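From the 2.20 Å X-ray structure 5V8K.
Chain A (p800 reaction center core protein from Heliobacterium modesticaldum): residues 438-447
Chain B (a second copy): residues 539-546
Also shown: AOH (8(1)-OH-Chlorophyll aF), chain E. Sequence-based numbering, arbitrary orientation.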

# COMPACT_ATOMS: atom_id res chain seq x y z
N VAL A 438 -13.18 -5.23 -19.54
CA VAL A 438 -13.54 -4.93 -18.15
C VAL A 438 -12.28 -4.73 -17.30
O VAL A 438 -12.27 -3.94 -16.35
CB VAL A 438 -14.49 -6.01 -17.57
CG1 VAL A 438 -13.76 -7.31 -17.18
CG2 VAL A 438 -15.22 -5.45 -16.40
N ASP A 439 -11.18 -5.40 -17.65
CA ASP A 439 -9.98 -5.26 -16.84
C ASP A 439 -9.33 -3.89 -17.07
O ASP A 439 -8.72 -3.33 -16.15
CB ASP A 439 -9.03 -6.41 -17.14
CG ASP A 439 -9.55 -7.77 -16.62
OD1 ASP A 439 -10.44 -7.79 -15.71
OD2 ASP A 439 -9.09 -8.83 -17.11
N GLN A 440 -9.55 -3.28 -18.24
CA GLN A 440 -9.13 -1.90 -18.45
C GLN A 440 -10.08 -0.92 -17.75
O GLN A 440 -9.65 0.17 -17.35
CB GLN A 440 -9.05 -1.58 -19.94
CG GLN A 440 -7.94 -2.33 -20.68
CD GLN A 440 -6.56 -1.94 -20.17
OE1 GLN A 440 -6.21 -0.75 -20.10
NE2 GLN A 440 -5.78 -2.93 -19.77
N PHE A 441 -11.35 -1.27 -17.62
CA PHE A 441 -12.25 -0.49 -16.77
C PHE A 441 -11.70 -0.39 -15.34
O PHE A 441 -11.61 0.70 -14.79
CB PHE A 441 -13.65 -1.10 -16.76
CG PHE A 441 -14.48 -0.63 -15.60
CD1 PHE A 441 -15.08 0.60 -15.62
CD2 PHE A 441 -14.60 -1.41 -14.47
CE1 PHE A 441 -15.83 1.05 -14.55
CE2 PHE A 441 -15.33 -0.96 -13.35
CZ PHE A 441 -15.96 0.27 -13.39
N TYR A 442 -11.35 -1.53 -14.73
CA TYR A 442 -10.79 -1.49 -13.38
C TYR A 442 -9.55 -0.62 -13.34
O TYR A 442 -9.33 0.11 -12.36
CB TYR A 442 -10.44 -2.89 -12.88
CG TYR A 442 -11.54 -3.89 -12.87
CD1 TYR A 442 -12.79 -3.58 -12.37
CD2 TYR A 442 -11.34 -5.16 -13.38
CE1 TYR A 442 -13.80 -4.49 -12.40
CE2 TYR A 442 -12.37 -6.11 -13.40
CZ TYR A 442 -13.61 -5.76 -12.89
OH TYR A 442 -14.68 -6.66 -12.93
N LEU A 443 -8.68 -0.74 -14.36
CA LEU A 443 -7.42 -0.02 -14.32
C LEU A 443 -7.67 1.48 -14.39
O LEU A 443 -6.96 2.26 -13.75
CB LEU A 443 -6.50 -0.51 -15.47
CG LEU A 443 -5.05 -0.02 -15.53
CD1 LEU A 443 -4.30 -0.38 -14.22
CD2 LEU A 443 -4.26 -0.56 -16.73
N ALA A 444 -8.67 1.90 -15.16
CA ALA A 444 -8.98 3.32 -15.18
C ALA A 444 -9.47 3.81 -13.81
O ALA A 444 -9.09 4.90 -13.36
CB ALA A 444 -9.99 3.62 -16.28
N ILE A 445 -10.24 2.97 -13.10
CA ILE A 445 -10.66 3.31 -11.74
C ILE A 445 -9.44 3.52 -10.85
O ILE A 445 -9.38 4.48 -10.07
CB ILE A 445 -11.58 2.22 -11.17
CG1 ILE A 445 -12.90 2.11 -11.97
CG2 ILE A 445 -11.84 2.48 -9.68
CD1 ILE A 445 -13.83 3.35 -11.85
N PHE A 446 -8.47 2.60 -10.91
CA PHE A 446 -7.22 2.71 -10.15
C PHE A 446 -6.49 4.00 -10.50
O PHE A 446 -6.05 4.74 -9.61
CB PHE A 446 -6.28 1.53 -10.47
CG PHE A 446 -6.62 0.24 -9.80
CD1 PHE A 446 -6.65 0.14 -8.43
CD2 PHE A 446 -6.86 -0.90 -10.55
CE1 PHE A 446 -6.97 -1.10 -7.79
CE2 PHE A 446 -7.18 -2.13 -9.95
CZ PHE A 446 -7.24 -2.22 -8.55
N PHE A 447 -6.26 4.22 -11.80
CA PHE A 447 -5.50 5.39 -12.26
C PHE A 447 -6.19 6.71 -11.88
O PHE A 447 -5.52 7.75 -11.74
CB PHE A 447 -5.34 5.32 -13.79
CG PHE A 447 -4.22 4.38 -14.29
CD1 PHE A 447 -3.60 3.46 -13.47
CD2 PHE A 447 -3.80 4.46 -15.60
CE1 PHE A 447 -2.58 2.62 -13.96
CE2 PHE A 447 -2.79 3.62 -16.09
CZ PHE A 447 -2.18 2.71 -15.25
N LEU B 539 3.16 -6.81 -9.37
CA LEU B 539 2.61 -7.90 -8.58
C LEU B 539 1.11 -8.12 -8.82
O LEU B 539 0.64 -9.24 -8.63
CB LEU B 539 2.86 -7.67 -7.09
CG LEU B 539 4.34 -7.65 -6.71
CD1 LEU B 539 4.59 -7.05 -5.38
CD2 LEU B 539 4.91 -9.04 -6.71
N PHE B 540 0.36 -7.09 -9.23
CA PHE B 540 -1.04 -7.28 -9.56
C PHE B 540 -1.20 -8.16 -10.80
O PHE B 540 -0.28 -8.33 -11.62
CB PHE B 540 -1.73 -5.94 -9.84
CG PHE B 540 -2.14 -5.16 -8.60
CD1 PHE B 540 -1.47 -5.32 -7.41
CD2 PHE B 540 -3.17 -4.26 -8.67
CE1 PHE B 540 -1.82 -4.58 -6.30
CE2 PHE B 540 -3.52 -3.49 -7.59
CZ PHE B 540 -2.87 -3.65 -6.39
N GLN B 541 -2.41 -8.73 -10.92
CA GLN B 541 -2.85 -9.51 -12.09
C GLN B 541 -3.03 -8.62 -13.31
O GLN B 541 -4.15 -8.44 -13.79
CB GLN B 541 -4.17 -10.21 -11.78
CG GLN B 541 -4.07 -11.34 -10.80
CD GLN B 541 -5.42 -11.74 -10.27
OE1 GLN B 541 -6.39 -11.76 -11.01
NE2 GLN B 541 -5.50 -12.04 -8.98
N TYR B 542 -1.94 -8.04 -13.83
CA TYR B 542 -2.06 -7.04 -14.88
C TYR B 542 -0.89 -7.09 -15.87
O TYR B 542 -0.62 -6.11 -16.57
CB TYR B 542 -2.19 -5.65 -14.27
CG TYR B 542 -3.64 -5.20 -14.17
CD1 TYR B 542 -4.30 -4.67 -15.26
CD2 TYR B 542 -4.34 -5.30 -12.97
CE1 TYR B 542 -5.61 -4.29 -15.19
CE2 TYR B 542 -5.67 -4.93 -12.88
CZ TYR B 542 -6.31 -4.41 -13.99
OH TYR B 542 -7.63 -4.03 -13.90
N ARG B 543 -0.22 -8.24 -15.98
CA ARG B 543 0.97 -8.29 -16.81
C ARG B 543 0.64 -8.15 -18.28
O ARG B 543 1.39 -7.50 -19.03
CB ARG B 543 1.70 -9.59 -16.57
CG ARG B 543 3.13 -9.56 -17.15
CD ARG B 543 3.21 -10.13 -18.56
NE ARG B 543 4.51 -9.90 -19.17
CZ ARG B 543 4.85 -10.34 -20.37
NH1 ARG B 543 3.96 -11.01 -21.09
NH2 ARG B 543 6.05 -10.10 -20.86
N GLY B 544 -0.44 -8.78 -18.74
CA GLY B 544 -0.82 -8.64 -20.14
C GLY B 544 -1.13 -7.22 -20.54
O GLY B 544 -0.77 -6.77 -21.63
N SER B 545 -1.83 -6.48 -19.67
CA SER B 545 -2.08 -5.07 -19.92
C SER B 545 -0.77 -4.34 -20.24
O SER B 545 -0.70 -3.56 -21.20
CB SER B 545 -2.74 -4.44 -18.70
OG SER B 545 -3.01 -3.09 -18.97
N ARG B 546 0.25 -4.56 -19.41
CA ARG B 546 1.52 -3.87 -19.56
C ARG B 546 2.27 -4.28 -20.83
O ARG B 546 2.89 -3.45 -21.49
CB ARG B 546 2.37 -4.15 -18.32
CG ARG B 546 1.82 -3.44 -17.07
CD ARG B 546 2.33 -4.05 -15.77
NE ARG B 546 3.73 -4.48 -15.81
CZ ARG B 546 4.16 -5.67 -15.43
NH1 ARG B 546 5.44 -5.98 -15.53
NH2 ARG B 546 3.33 -6.59 -14.96
C1 AOH E . 2.97 8.13 -19.35
C2 AOH E . 3.83 8.01 -18.12
C3 AOH E . 3.58 8.64 -16.98
C4 AOH E . 2.42 9.53 -16.82
C5 AOH E . 4.56 8.47 -15.86
C6 AOH E . 5.57 9.61 -15.83
C7 AOH E . 6.27 9.47 -14.49
C8 AOH E . 7.22 10.31 -14.10
C9 AOH E . 7.66 11.40 -15.04
C10 AOH E . 7.93 10.07 -12.79
C11 AOH E . 7.32 10.54 -11.49
C15 AOH E . 7.14 11.43 -8.68
C14 AOH E . 9.41 10.30 -8.17
C13 AOH E . 8.32 10.65 -9.16
C12 AOH E . 8.39 10.25 -10.44
NB AOH E . 2.43 3.48 -12.85
ND AOH E . 0.53 0.55 -14.93
C1A AOH E . 1.82 2.48 -16.94
C1B AOH E . 3.20 4.47 -13.34
C1C AOH E . 0.99 1.64 -10.95
C1D AOH E . -0.20 -0.49 -14.51
C2A AOH E . 2.20 3.45 -18.02
C2B AOH E . 3.79 5.23 -12.33
C2C AOH E . 0.25 0.93 -10.01
C2D AOH E . -0.68 -1.22 -15.58
C3A AOH E . 3.16 4.30 -17.19
C3B AOH E . 3.31 4.67 -11.15
C3C AOH E . -0.40 -0.07 -10.72
C3D AOH E . -0.20 -0.58 -16.72
C4A AOH E . 2.91 3.92 -15.75
C4B AOH E . 2.46 3.62 -11.51
C4C AOH E . 0.01 0.12 -12.05
C4D AOH E . 0.52 0.54 -16.30
CAA AOH E . 0.98 4.16 -18.59
CAB AOH E . 3.78 5.20 -9.89
CAC AOH E . -1.34 -1.03 -10.13
CAD AOH E . -0.30 -0.44 -18.20
CBA AOH E . 1.31 4.83 -19.93
CBB AOH E . 3.73 4.64 -8.72
CBC AOH E . -1.08 -2.46 -10.47
CBD AOH E . 0.55 0.72 -18.62
CED AOH E . 3.91 -0.65 -19.95
CGA AOH E . 1.49 6.31 -19.84
CGD AOH E . 1.65 0.27 -19.54
CHA AOH E . 1.05 1.29 -17.36
CHB AOH E . 3.42 4.70 -14.79
CHC AOH E . 1.79 2.78 -10.53
CHD AOH E . -0.49 -0.76 -13.09
CMA AOH E . 4.62 4.05 -17.54
CMB AOH E . 4.75 6.39 -12.45
CMC AOH E . 0.13 1.20 -8.54
CMD AOH E . -1.51 -2.47 -15.45
NA AOH E . 2.18 2.80 -15.70
NC AOH E . 0.88 1.14 -12.18
O1 AOH E . -2.69 -0.73 -10.55
O1A AOH E . 0.71 7.02 -19.21
O1D AOH E . 1.57 0.41 -20.75
O2A AOH E . 2.80 6.81 -19.85
O2D AOH E . 2.84 -0.35 -19.02
OBD AOH E . -0.73 -1.43 -18.89
MG AOH E . 1.69 1.89 -13.94
O HOH W 1 3.66 0.56 -13.84

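The apolar centre of this contact is built from few parts: L443(A) and F446(A), on one side of a helix in chain A, meet F540(B) and Y542(B) from a loop in chain B. Three residues apart, L443(A) and F446(A) both send their CA-to-CB bonds toward chain B, so a single helical turn supplies an aliphatic and an aromatic surface. F446(A) and F540(B) pair edge-to-face, the edge of F540(B) turned toward the face of F446(A), with ring centroids 5.8 Å apart and planes at 63°. Such a tilt sets the slightly positive ring hydrogens of one partner against the electron-rich face of the other; the closest carbons, CZ of F446(A) and CE2 of F540(B), lie 4.0 Å apart.

Y542(B) is the largest contributor, with 103 Å² of its surface covered by the helix. CD1 of L443(A) sits over one face of its ring, and CB of L443(A) comes within 3.9 Å of CE1 of Y542(B). F446(A) adds a looser contact, CE2 to CE2 of Y542(B) at 4.3 Å. The ring thus reaches the helix through carbon and delivers its hydroxyl to the backbone beyond.

There OH of Y542(B) donates a hydrogen bond to O of D439(A), at a short 2.6 Å. O of D439(A) already accepts the helical bond from N of L443(A), at 3.1 Å, so the tyrosine adds a second donor without breaking the helix. N of L443(A) also lies 3.5 Å from OH of Y542(B), but the angle is poor and no bond forms. CB of Y442(A) packs against OH of Y542(B) at 3.2 Å, helping to enclose it.

Y542(B) also occupies the N-cap position of the helix that begins at R543(B), and that helix brings S545(B) to the polar edge. The register follows: the CA atoms of D439(A) and Y542(B) are 8.4 Å apart, those of Q440(A) and S545(B) 7.9 Å. Q440(A) starts with its CA-to-CB bond pointing away, yet its bent chain, m at chi1 and chi2, brings NE2 back to donate to OG of S545(B) at 2.9 Å, with an angle of 156°. OG of S545(B), t at chi1, in turn donates to OBD of the chlorophyll at 2.8 Å, so one hydroxyl relays between helix and pigment. CD2 of L443(A) touches both, 3.6 Å from OG of S545(B) and 3.6 Å from CMD of the chlorophyll, joining the apolar centre to this polar edge.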